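Local atomic coordinates of hypothetical protein jhp0584 (Helicobacter pylori J99, PDB entry 4R7K), a protein that is of unknown function but belongs to the SRPBCC superfamily of helix-grip proteins, whose members commonly bind hydrophobic ligands in a cavity between sheet and long helix. Residues N29-P34 against Y138-V143; D43-N48 against L154-Q159; K72-S77 against N177-W182. All blocks are in the same frame, centred on the assembly; numbering follows the deposited sequence. Where two conformers were deposited one is given.

The three contacts take successive layers of one helix-grip domain. Contact 1 lays the N-terminal loop 29-34 on one face of the antiparallel sheet; contact 2 joins edge strand 44-53 to strand 150-160 within it; contact 3 fastens the turn after helix 70-73 to helix 174-190, on the other side. Contacts 1 and 2, with centres about 9 Å apart, share neighbouring strands 136-146 and 150-160, while the centre of contact 3 lies about 19 Å from that of contact 1 and 15 Å from that of contact 2. Their segments alternate along the chain, N-terminal halves first, so every contact ties early sequence to late. All three also reach the second subunit.

Contact 1 (N29-P34 against Y138-V143); sequences NAIRWP and YHAWLV
Pro-34 and Tyr-138 meet from opposite directions where loop 29-34 lies over strand 136-146. The proline ring rides over one face of the tyrosine, its CD 3.8 Å from the ring centroid and 27° off the normal, a CH-pi contact displaced toward the hydroxyl end. Tyr-138 holds its CG opposite the backbone N (chi1 -173°), which lets the ring rise from the strand to the loop. The indole of Trp-33 comes to the rim of the same ring instead: CZ3 approaches CD2 of Tyr-138 at 3.7 Å, near the phenol plane, with the two planes inclined at 53°. The tyrosine is thus held over a face by one residue and at an edge by its neighbour in sequence, and the ring of Trp-37 also stacks with it. Its hydroxyl has a polar link to the loop as well, through a water in the plane of the ring, 2.6 Å from Tyr-138 OH, that donates to Arg-32 O at 2.7 Å.

Farther along, the contact becomes aliphatic. Ile-31 straddles the methyl of Ala-140, with CG2 and CD1 each 3.7 Å from Ala-140 CB, and the same CG2 also lies over a face of the Trp-33 indole. Leu-142 sends CD1 up against the loop backbone, 3.7 Å from Ala-30 C. Asn-29 closes this end with its CB near that methyl, while its amide turns to Glu-144.

The strand's alternation explains the pattern: Tyr-138, Ala-140 and Leu-142 face the loop, whereas His-139 and Trp-141 point to the other side, where they meet the rings of His-179 and Trp-182 on helix 174-190. An N-terminal segment covering the sheet face turned away from the long helix is the arrangement here, built upon the antiparallel sheet of a helix-grip fold.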
loop_
_atom_site.group_PDB
_atom_site.type_symbol
_atom_site.label_atom_id
_atom_site.label_comp_id
_atom_site.label_asym_id
_atom_site.label_seq_id
_atom_site.Cartn_x
_atom_site.Cartn_y
_atom_site.Cartn_z
ATOM N N ASN A 29 4.501 -28.363 0.701
ATOM C CA ASN A 29 5.095 -28.292 2.061
ATOM C C ASN A 29 4.570 -27.071 2.835
ATOM O O ASN A 29 4.276 -26.053 2.231
ATOM C CB ASN A 29 6.618 -28.295 2.008
ATOM C CG ASN A 29 7.178 -29.681 1.683
ATOM O OD1 ASN A 29 6.832 -30.647 2.292
ATOM N ND2 ASN A 29 8.040 -29.752 0.715
ATOM N N ALA A 30 4.359 -27.238 4.130
ATOM C CA ALA A 30 3.799 -26.199 4.986
ATOM C C ALA A 30 4.589 -26.030 6.259
ATOM O O ALA A 30 5.277 -26.944 6.711
ATOM C CB ALA A 30 2.349 -26.514 5.348
ATOM N N ILE A 31 4.441 -24.843 6.848
ATOM C CA ILE A 31 5.102 -24.471 8.080
ATOM C C ILE A 31 4.612 -25.271 9.273
ATOM O O ILE A 31 3.414 -25.528 9.393
ATOM C CB ILE A 31 4.900 -22.970 8.340
ATOM C CG1 ILE A 31 5.819 -22.227 7.370
ATOM C CG2 ILE A 31 5.285 -22.623 9.788
ATOM C CD1 ILE A 31 5.595 -20.754 7.245
ATOM N N ARG A 32 5.546 -25.701 10.126
ATOM C CA ARG A 32 5.193 -26.441 11.360
ATOM C C ARG A 32 5.059 -25.408 12.489
ATOM O O ARG A 32 6.036 -24.778 12.861
ATOM C CB ARG A 32 6.251 -27.463 11.719
ATOM C CG ARG A 32 6.564 -28.461 10.621
ATOM C CD ARG A 32 7.548 -29.539 11.087
ATOM N NE ARG A 32 7.741 -30.537 10.032
ATOM C CZ ARG A 32 8.886 -30.823 9.416
ATOM N NH1 ARG A 32 10.047 -30.265 9.791
ATOM N NH2 ARG A 32 8.883 -31.752 8.457
ATOM N N TRP A 33 3.850 -25.223 13.022
ATOM C CA TRP A 33 3.620 -24.215 14.080
ATOM C C TRP A 33 3.574 -24.779 15.490
ATOM O O TRP A 33 2.888 -25.765 15.733
ATOM C CB TRP A 33 2.255 -23.506 13.879
ATOM C CG TRP A 33 2.133 -22.774 12.597
ATOM C CD1 TRP A 33 1.640 -23.267 11.458
ATOM C CD2 TRP A 33 2.525 -21.403 12.314
ATOM N NE1 TRP A 33 1.695 -22.317 10.459
ATOM C CE2 TRP A 33 2.268 -21.176 10.958
ATOM C CE3 TRP A 33 3.113 -20.390 13.056
ATOM C CZ2 TRP A 33 2.529 -19.967 10.347
ATOM C CZ3 TRP A 33 3.358 -19.187 12.463
ATOM C CH2 TRP A 33 3.085 -18.983 11.118
ATOM N N PRO A 34 4.257 -24.130 16.440
ATOM C CA PRO A 34 4.038 -24.551 17.804
ATOM C C PRO A 34 2.557 -24.277 18.119
ATOM O O PRO A 34 1.959 -23.369 17.533
ATOM C CB PRO A 34 5.001 -23.674 18.618
ATOM C CG PRO A 34 6.009 -23.187 17.637
ATOM C CD PRO A 34 5.293 -23.081 16.333
ATOM N N TYR A 138 5.720 -14.944 16.167
ATOM C CA TYR A 138 6.457 -16.125 15.694
ATOM C C TYR A 138 6.482 -15.973 14.187
ATOM O O TYR A 138 5.430 -16.007 13.536
ATOM C CB TYR A 138 5.767 -17.399 16.123
ATOM C CG TYR A 138 6.536 -18.679 15.832
ATOM C CD1 TYR A 138 7.440 -19.204 16.754
ATOM C CD2 TYR A 138 6.305 -19.405 14.680
ATOM C CE1 TYR A 138 8.123 -20.389 16.492
ATOM C CE2 TYR A 138 7.010 -20.579 14.411
ATOM C CZ TYR A 138 7.900 -21.070 15.317
ATOM O OH TYR A 138 8.566 -22.256 15.030
ATOM N N HIS A 139 7.659 -15.731 13.628
ATOM C CA HIS A 139 7.799 -15.468 12.200
ATOM C C HIS A 139 8.533 -16.638 11.552
ATOM O O HIS A 139 9.675 -16.909 11.855
ATOM C CB HIS A 139 8.621 -14.220 12.052
ATOM C CG HIS A 139 8.748 -13.725 10.652
ATOM N ND1 HIS A 139 9.227 -12.468 10.363
ATOM C CD2 HIS A 139 8.348 -14.256 9.473
ATOM C CE1 HIS A 139 9.218 -12.289 9.054
ATOM N NE2 HIS A 139 8.690 -13.361 8.492
ATOM N N ALA A 140 7.844 -17.332 10.659
ATOM C CA ALA A 140 8.369 -18.550 10.075
ATOM C C ALA A 140 8.583 -18.375 8.591
ATOM O O ALA A 140 7.883 -17.571 7.901
ATOM C CB ALA A 140 7.418 -19.697 10.329
ATOM N N TRP A 141 9.528 -19.150 8.102
ATOM C CA TRP A 141 9.920 -19.116 6.730
ATOM C C TRP A 141 10.092 -20.515 6.216
ATOM O O TRP A 141 10.591 -21.420 6.941
ATOM C CB TRP A 141 11.280 -18.400 6.572
ATOM C CG TRP A 141 11.359 -16.962 6.964
ATOM C CD1 TRP A 141 11.461 -16.465 8.236
ATOM C CD2 TRP A 141 11.424 -15.827 6.086
ATOM N NE1 TRP A 141 11.570 -15.090 8.195
ATOM C CE2 TRP A 141 11.548 -14.676 6.892
ATOM C CE3 TRP A 141 11.411 -15.672 4.687
ATOM C CZ2 TRP A 141 11.601 -13.393 6.354
ATOM C CZ3 TRP A 141 11.445 -14.386 4.154
ATOM C CH2 TRP A 141 11.573 -13.272 4.978
ATOM N N LEU A 142 9.742 -20.687 4.944
ATOM C CA LEU A 142 9.937 -21.934 4.236
ATOM C C LEU A 142 10.421 -21.596 2.844
ATOM O O LEU A 142 9.693 -20.966 2.060
ATOM C CB LEU A 142 8.636 -22.732 4.177
ATOM C CG LEU A 142 8.788 -24.221 3.807
ATOM C CD1 LEU A 142 7.515 -24.967 4.224
ATOM C CD2 LEU A 142 9.045 -24.344 2.313
ATOM N N VAL A 143 11.661 -21.989 2.552
ATOM C CA VAL A 143 12.287 -21.764 1.245
ATOM C C VAL A 143 12.491 -23.152 0.640
ATOM O O VAL A 143 13.075 -24.017 1.298
ATOM C CB VAL A 143 13.663 -21.058 1.371
ATOM C CG1 VAL A 143 14.257 -20.806 -0.023
ATOM C CG2 VAL A 143 13.562 -19.716 2.094
HETATM O O HOH W 1 8.178 -23.137 12.569
#

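Contact 2 (D43-N48 against L154-Q159); sequences DNFVSN and LTQESQ
Asp-43 and Asn-44 both give their backbone N-H to Gln-159 O, at 2.8 Å from Asp-43 N and 3.2 Å from Asn-44 N, forming a classic beta bulge where strand 44-53 begins. Asn-44 then lies alongside Gln-159, and its ND2 donates to OE1 of Gln-159 at 2.8 Å. The amide planes are 60° apart, and the donor sits well above the acceptor's carbonyl plane, although the N-H...O angle is nearly straight, 167°. Phe-45, on the other sheet face, crosses Gln-156 and turns the edge of its ring to NE2. Val-46 forms an antiparallel hydrogen-bonded pair with Glu-157.

Next, Ser-47 accepts from Gln-156 NE2 at OG, 3.1 Å away and in the plane of the amide. Asn-48 and Thr-155 make another antiparallel hydrogen-bonded pair, and a water donates both to Asn-48 OD1 and to Thr-155 O; Asn-48 ND2 donates to Gln-180 OE1 and Leu-176 O on helix 174-190.

Gln-159 NE2 also donates to Glu-157 OE1 at 2.7 Å. One bond of the Gln-159 amide thus crosses to Asn-44 and the other runs along its own strand; with oxygen and nitrogen both engaged, the amide is fixed in rotation.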
loop_
_atom_site.group_PDB
_atom_site.type_symbol
_atom_site.label_atom_id
_atom_site.label_comp_id
_atom_site.label_asym_id
_atom_site.label_seq_id
_atom_site.Cartn_x
_atom_site.Cartn_y
_atom_site.Cartn_z
ATOM N N ASP A 43 -3.811 -13.308 17.458
ATOM C CA ASP A 43 -4.468 -12.009 17.241
ATOM C C ASP A 43 -4.278 -11.453 15.849
ATOM O O ASP A 43 -5.047 -10.600 15.423
ATOM C CB ASP A 43 -3.968 -11.018 18.303
ATOM C CG ASP A 43 -4.404 -11.424 19.728
ATOM O OD1 ASP A 43 -5.605 -11.712 19.912
ATOM O OD2 ASP A 43 -3.548 -11.461 20.652
ATOM N N ASN A 44 -3.265 -11.941 15.137
ATOM C CA ASN A 44 -3.038 -11.547 13.763
ATOM C C ASN A 44 -2.231 -12.647 13.074
ATOM O O ASN A 44 -1.369 -13.295 13.709
ATOM C CB ASN A 44 -2.314 -10.210 13.707
ATOM C CG ASN A 44 -2.293 -9.587 12.316
ATOM O OD1 ASN A 44 -3.195 -9.794 11.496
ATOM N ND2 ASN A 44 -1.273 -8.773 12.062
ATOM N N PHE A 45 -2.523 -12.840 11.785
ATOM C CA PHE A 45 -1.884 -13.804 10.945
ATOM C C PHE A 45 -1.611 -13.146 9.605
ATOM O O PHE A 45 -2.487 -12.514 9.005
ATOM C CB PHE A 45 -2.749 -15.052 10.802
ATOM C CG PHE A 45 -2.240 -16.029 9.777
ATOM C CD1 PHE A 45 -1.020 -16.672 9.964
ATOM C CD2 PHE A 45 -2.956 -16.276 8.622
ATOM C CE1 PHE A 45 -0.547 -17.575 9.036
ATOM C CE2 PHE A 45 -2.459 -17.153 7.659
ATOM C CZ PHE A 45 -1.270 -17.816 7.882
ATOM N N VAL A 46 -0.371 -13.269 9.156
ATOM C CA VAL A 46 0.061 -12.676 7.900
ATOM C C VAL A 46 0.691 -13.773 7.044
ATOM O O VAL A 46 1.445 -14.582 7.575
ATOM C CB VAL A 46 1.139 -11.626 8.182
ATOM C CG1 VAL A 46 1.448 -10.829 6.936
ATOM C CG2 VAL A 46 0.697 -10.714 9.320
ATOM N N SER A 47 0.361 -13.814 5.747
ATOM C CA SER A 47 0.950 -14.784 4.825
ATOM C C SER A 47 1.345 -14.115 3.515
ATOM O O SER A 47 0.541 -13.393 2.897
ATOM C CB SER A 47 -0.060 -15.932 4.574
ATOM O OG SER A 47 0.492 -16.934 3.738
ATOM N N ASN A 48 2.595 -14.346 3.115
ATOM C CA ASN A 48 3.128 -13.885 1.870
ATOM C C ASN A 48 3.909 -15.025 1.189
ATOM O O ASN A 48 4.545 -15.850 1.865
ATOM C CB ASN A 48 4.075 -12.703 2.105
ATOM C CG ASN A 48 3.380 -11.507 2.717
ATOM O OD1 ASN A 48 3.182 -11.434 3.920
ATOM N ND2 ASN A 48 3.043 -10.554 1.897
ATOM N N LEU A 154 8.042 -18.834 1.195
ATOM C CA LEU A 154 6.822 -18.650 1.946
ATOM C C LEU A 154 7.200 -18.096 3.273
ATOM O O LEU A 154 8.060 -18.683 3.961
ATOM C CB LEU A 154 6.122 -19.988 2.181
ATOM C CG LEU A 154 4.871 -19.999 3.107
ATOM C CD1 LEU A 154 3.685 -19.313 2.476
ATOM C CD2 LEU A 154 4.478 -21.425 3.451
ATOM N N THR A 155 6.586 -16.967 3.651
ATOM C CA THR A 155 6.785 -16.441 4.960
ATOM C C THR A 155 5.423 -16.114 5.635
ATOM O O THR A 155 4.519 -15.485 5.045
ATOM C CB THR A 155 7.769 -15.267 4.988
ATOM O OG1 THR A 155 8.138 -15.013 6.348
ATOM C CG2 THR A 155 7.162 -14.015 4.378
ATOM N N GLN A 156 5.298 -16.547 6.874
ATOM C CA GLN A 156 4.070 -16.403 7.640
ATOM C C GLN A 156 4.392 -16.016 9.034
ATOM O O GLN A 156 5.373 -16.492 9.600
ATOM C CB GLN A 156 3.260 -17.703 7.634
ATOM C CG GLN A 156 2.861 -18.177 6.264
ATOM C CD GLN A 156 2.012 -19.435 6.265
ATOM O OE1 GLN A 156 2.213 -20.368 7.050
ATOM N NE2 GLN A 156 1.052 -19.462 5.374
ATOM N N GLU A 157 3.592 -15.105 9.602
ATOM C CA GLU A 157 3.814 -14.645 10.957
ATOM C C GLU A 157 2.484 -14.659 11.721
ATOM O O GLU A 157 1.431 -14.220 11.201
ATOM C CB GLU A 157 4.379 -13.205 10.984
ATOM C CG GLU A 157 4.653 -12.669 12.379
ATOM C CD GLU A 157 5.487 -11.372 12.401
ATOM O OE1 GLU A 157 5.152 -10.484 13.200
ATOM O OE2 GLU A 157 6.457 -11.212 11.617
ATOM N N SER A 158 2.582 -15.111 12.962
ATOM C CA SER A 158 1.471 -15.182 13.901
ATOM C C SER A 158 1.857 -14.256 15.051
ATOM O O SER A 158 2.988 -14.337 15.567
ATOM C CB SER A 158 1.327 -16.646 14.370
ATOM O OG SER A 158 0.267 -16.811 15.307
ATOM N N GLN A 159 0.922 -13.419 15.489
ATOM C CA GLN A 159 1.191 -12.391 16.465
ATOM C C GLN A 159 0.164 -12.413 17.605
ATOM O O GLN A 159 -1.047 -12.634 17.376
ATOM C CB GLN A 159 1.121 -11.012 15.805
ATOM C CG GLN A 159 1.970 -10.811 14.569
ATOM C CD GLN A 159 1.850 -9.386 13.985
ATOM O OE1 GLN A 159 0.787 -8.786 13.992
ATOM N NE2 GLN A 159 2.957 -8.862 13.466
HETATM O O HOH W 2 4.182 -12.721 6.055
#

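Contact 3 (K72-S77 against N177-W182); sequences KYYKNS and NGHQAW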
loop_
_atom_site.group_PDB
_atom_site.type_symbol
_atom_site.label_atom_id
_atom_site.label_comp_id
_atom_site.label_asym_id
_atom_site.label_seq_id
_atom_site.Cartn_x
_atom_site.Cartn_y
_atom_site.Cartn_z
ATOM N N LYS A 72 20.473 -4.380 3.447
ATOM C CA LYS A 72 20.876 -4.038 2.103
ATOM C C LYS A 72 19.772 -4.255 1.084
ATOM O O LYS A 72 19.777 -3.616 0.047
ATOM C CB LYS A 72 22.131 -4.833 1.761
ATOM C CG LYS A 72 23.233 -4.580 2.789
ATOM C CD LYS A 72 24.461 -5.423 2.555
ATOM C CE LYS A 72 25.639 -4.813 3.294
ATOM N NZ LYS A 72 26.835 -5.674 3.176
ATOM N N TYR A 73 18.791 -5.112 1.380
ATOM C CA TYR A 73 17.742 -5.368 0.413
ATOM C C TYR A 73 16.325 -5.169 0.907
ATOM O O TYR A 73 15.409 -5.151 0.102
ATOM C CB TYR A 73 17.885 -6.791 -0.150
ATOM C CG TYR A 73 17.656 -7.936 0.820
ATOM C CD1 TYR A 73 16.355 -8.309 1.207
ATOM C CD2 TYR A 73 18.712 -8.713 1.265
ATOM C CE1 TYR A 73 16.146 -9.386 2.047
ATOM C CE2 TYR A 73 18.518 -9.791 2.102
ATOM C CZ TYR A 73 17.224 -10.131 2.486
ATOM O OH TYR A 73 16.995 -11.175 3.308
ATOM N N TYR A 74 16.140 -5.027 2.216
ATOM C CA TYR A 74 14.814 -4.859 2.789
ATOM C C TYR A 74 14.845 -3.555 3.560
ATOM O O TYR A 74 15.336 -3.480 4.697
ATOM C CB TYR A 74 14.452 -6.064 3.655
ATOM C CG TYR A 74 13.149 -5.913 4.392
ATOM C CD1 TYR A 74 12.007 -5.440 3.738
ATOM C CD2 TYR A 74 13.013 -6.319 5.714
ATOM C CE1 TYR A 74 10.796 -5.311 4.411
ATOM C CE2 TYR A 74 11.799 -6.183 6.399
ATOM C CZ TYR A 74 10.697 -5.696 5.742
ATOM O OH TYR A 74 9.485 -5.560 6.401
ATOM N N LYS A 75 14.298 -2.520 2.931
ATOM C CA LYS A 75 14.445 -1.164 3.457
ATOM C C LYS A 75 13.670 -0.826 4.700
ATOM O O LYS A 75 13.856 0.242 5.249
ATOM C CB LYS A 75 14.232 -0.135 2.343
ATOM C CG LYS A 75 15.242 -0.285 1.212
ATOM C CD LYS A 75 16.663 -0.156 1.731
ATOM C CE LYS A 75 17.710 -0.390 0.656
ATOM N NZ LYS A 75 19.073 -0.317 1.261
ATOM N N ASN A 76 12.790 -1.722 5.149
ATOM C CA ASN A 76 12.084 -1.541 6.444
ATOM C C ASN A 76 12.895 -2.028 7.623
ATOM O O ASN A 76 12.456 -1.917 8.769
ATOM C CB ASN A 76 10.782 -2.332 6.493
ATOM C CG ASN A 76 9.745 -1.779 5.581
ATOM O OD1 ASN A 76 9.779 -0.608 5.240
ATOM N ND2 ASN A 76 8.807 -2.612 5.178
ATOM N N SER A 77 14.059 -2.594 7.358
ATOM C CA SER A 77 14.888 -3.139 8.437
ATOM C C SER A 77 16.138 -2.269 8.565
ATOM O O SER A 77 16.607 -1.661 7.580
ATOM C CB SER A 77 15.268 -4.609 8.204
ATOM O OG SER A 77 16.091 -4.754 7.067
ATOM N N ASN A 177 2.132 -5.785 3.459
ATOM C CA ASN A 177 2.893 -5.032 2.511
ATOM C C ASN A 177 4.370 -5.003 2.879
ATOM O O ASN A 177 5.196 -5.067 1.985
ATOM C CB ASN A 177 2.284 -3.630 2.364
ATOM C CG ASN A 177 0.975 -3.665 1.568
ATOM O OD1 ASN A 177 -0.103 -3.423 2.103
ATOM N ND2 ASN A 177 1.067 -4.097 0.331
ATOM N N GLY A 178 4.687 -4.924 4.174
ATOM C CA GLY A 178 6.073 -4.965 4.637
ATOM C C GLY A 178 6.714 -6.314 4.319
ATOM O O GLY A 178 7.824 -6.384 3.815
ATOM N N HIS A 179 6.006 -7.384 4.604
ATOM C CA HIS A 179 6.553 -8.704 4.323
ATOM C C HIS A 179 6.693 -8.981 2.848
ATOM O O HIS A 179 7.666 -9.650 2.410
ATOM C CB HIS A 179 5.755 -9.756 5.030
ATOM C CG HIS A 179 6.076 -9.839 6.485
ATOM N ND1 HIS A 179 5.704 -10.908 7.264
ATOM C CD2 HIS A 179 6.854 -9.050 7.267
ATOM C CE1 HIS A 179 6.142 -10.720 8.499
ATOM N NE2 HIS A 179 6.867 -9.614 8.520
ATOM N N GLN A 180 5.787 -8.426 2.054
ATOM C CA GLN A 180 5.920 -8.568 0.608
ATOM C C GLN A 180 7.199 -7.891 0.164
ATOM O O GLN A 180 7.884 -8.370 -0.761
ATOM C CB GLN A 180 4.748 -7.943 -0.122
ATOM C CG GLN A 180 4.679 -8.364 -1.569
ATOM C CD GLN A 180 4.382 -9.850 -1.755
ATOM O OE1 GLN A 180 3.712 -10.499 -0.930
ATOM N NE2 GLN A 180 4.828 -10.384 -2.877
ATOM N N ALA A 181 7.481 -6.731 0.757
ATOM C CA ALA A 181 8.713 -6.001 0.425
ATOM C C ALA A 181 9.960 -6.802 0.807
ATOM O O ALA A 181 10.983 -6.726 0.121
ATOM C CB ALA A 181 8.737 -4.620 1.088
ATOM N N TRP A 182 9.873 -7.559 1.906
ATOM C CA TRP A 182 10.986 -8.397 2.362
ATOM C C TRP A 182 11.226 -9.450 1.289
ATOM O O TRP A 182 12.357 -9.615 0.827
ATOM C CB TRP A 182 10.677 -9.120 3.680
ATOM C CG TRP A 182 11.919 -9.624 4.414
ATOM C CD1 TRP A 182 13.069 -10.103 3.852
ATOM C CD2 TRP A 182 12.069 -9.796 5.838
ATOM N NE1 TRP A 182 13.960 -10.468 4.832
ATOM C CE2 TRP A 182 13.370 -10.291 6.060
ATOM C CE3 TRP A 182 11.253 -9.501 6.951
ATOM C CZ2 TRP A 182 13.867 -10.544 7.342
ATOM C CZ3 TRP A 182 11.761 -9.746 8.234
ATOM C CH2 TRP A 182 13.049 -10.248 8.412
#
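Tyr-73 and Tyr-74, at the end of helix 70-73, pack on Trp-182 of the long C-terminal helix 174-190 of the helix-grip fold, and the three form an aromatic cluster. The stacking is offset: the Tyr-74 ring and the five-membered ring of Trp-182 lie 16° from parallel with centroids 4.4 Å apart. Between the two rings the nearest carbons are Tyr-74 CE2 and Trp-182 CE3, 3.4 Å apart. Although the rings overlap, the side chains cross at about a right angle. Tyr-73 approaches differently, rim to rim with the indole and neither over the other's face, its CE1 3.6 Å from Trp-182 CD1. Its chi1 of 66° puts CG between backbone N and carbonyl carbon, swinging the ring to the indole's NE1 edge.

CH-pi packing adds to this. Trp-182 CB stands almost exactly above the Tyr-74 ring centre, 3.8 Å from the centroid and 7° off the normal, so the phenol is spread beneath both the base and the indole of one residue. Ala-181 CB touches the CE1 side of the same ring.

Polar contacts are secondary across the interface. Trp-182 NE1 makes a weak, long bond to Tyr-73 OH, a hydroxyl that also bonds His-63 O. Within the segment 72-77, a type I beta turn from Tyr-74 to Ser-77 sets its backbone over the phenol face opposite Trp-182. In one of its two conformers, Asn-76 directs ND2 to Tyr-74 OH. The turn is closed at Tyr-74 O, which accepts from both N and OG of Ser-77, and the hydroxyl donor, Ser-77 OG, lies 2.8 Å from Tyr-74 O in the carbonyl plane.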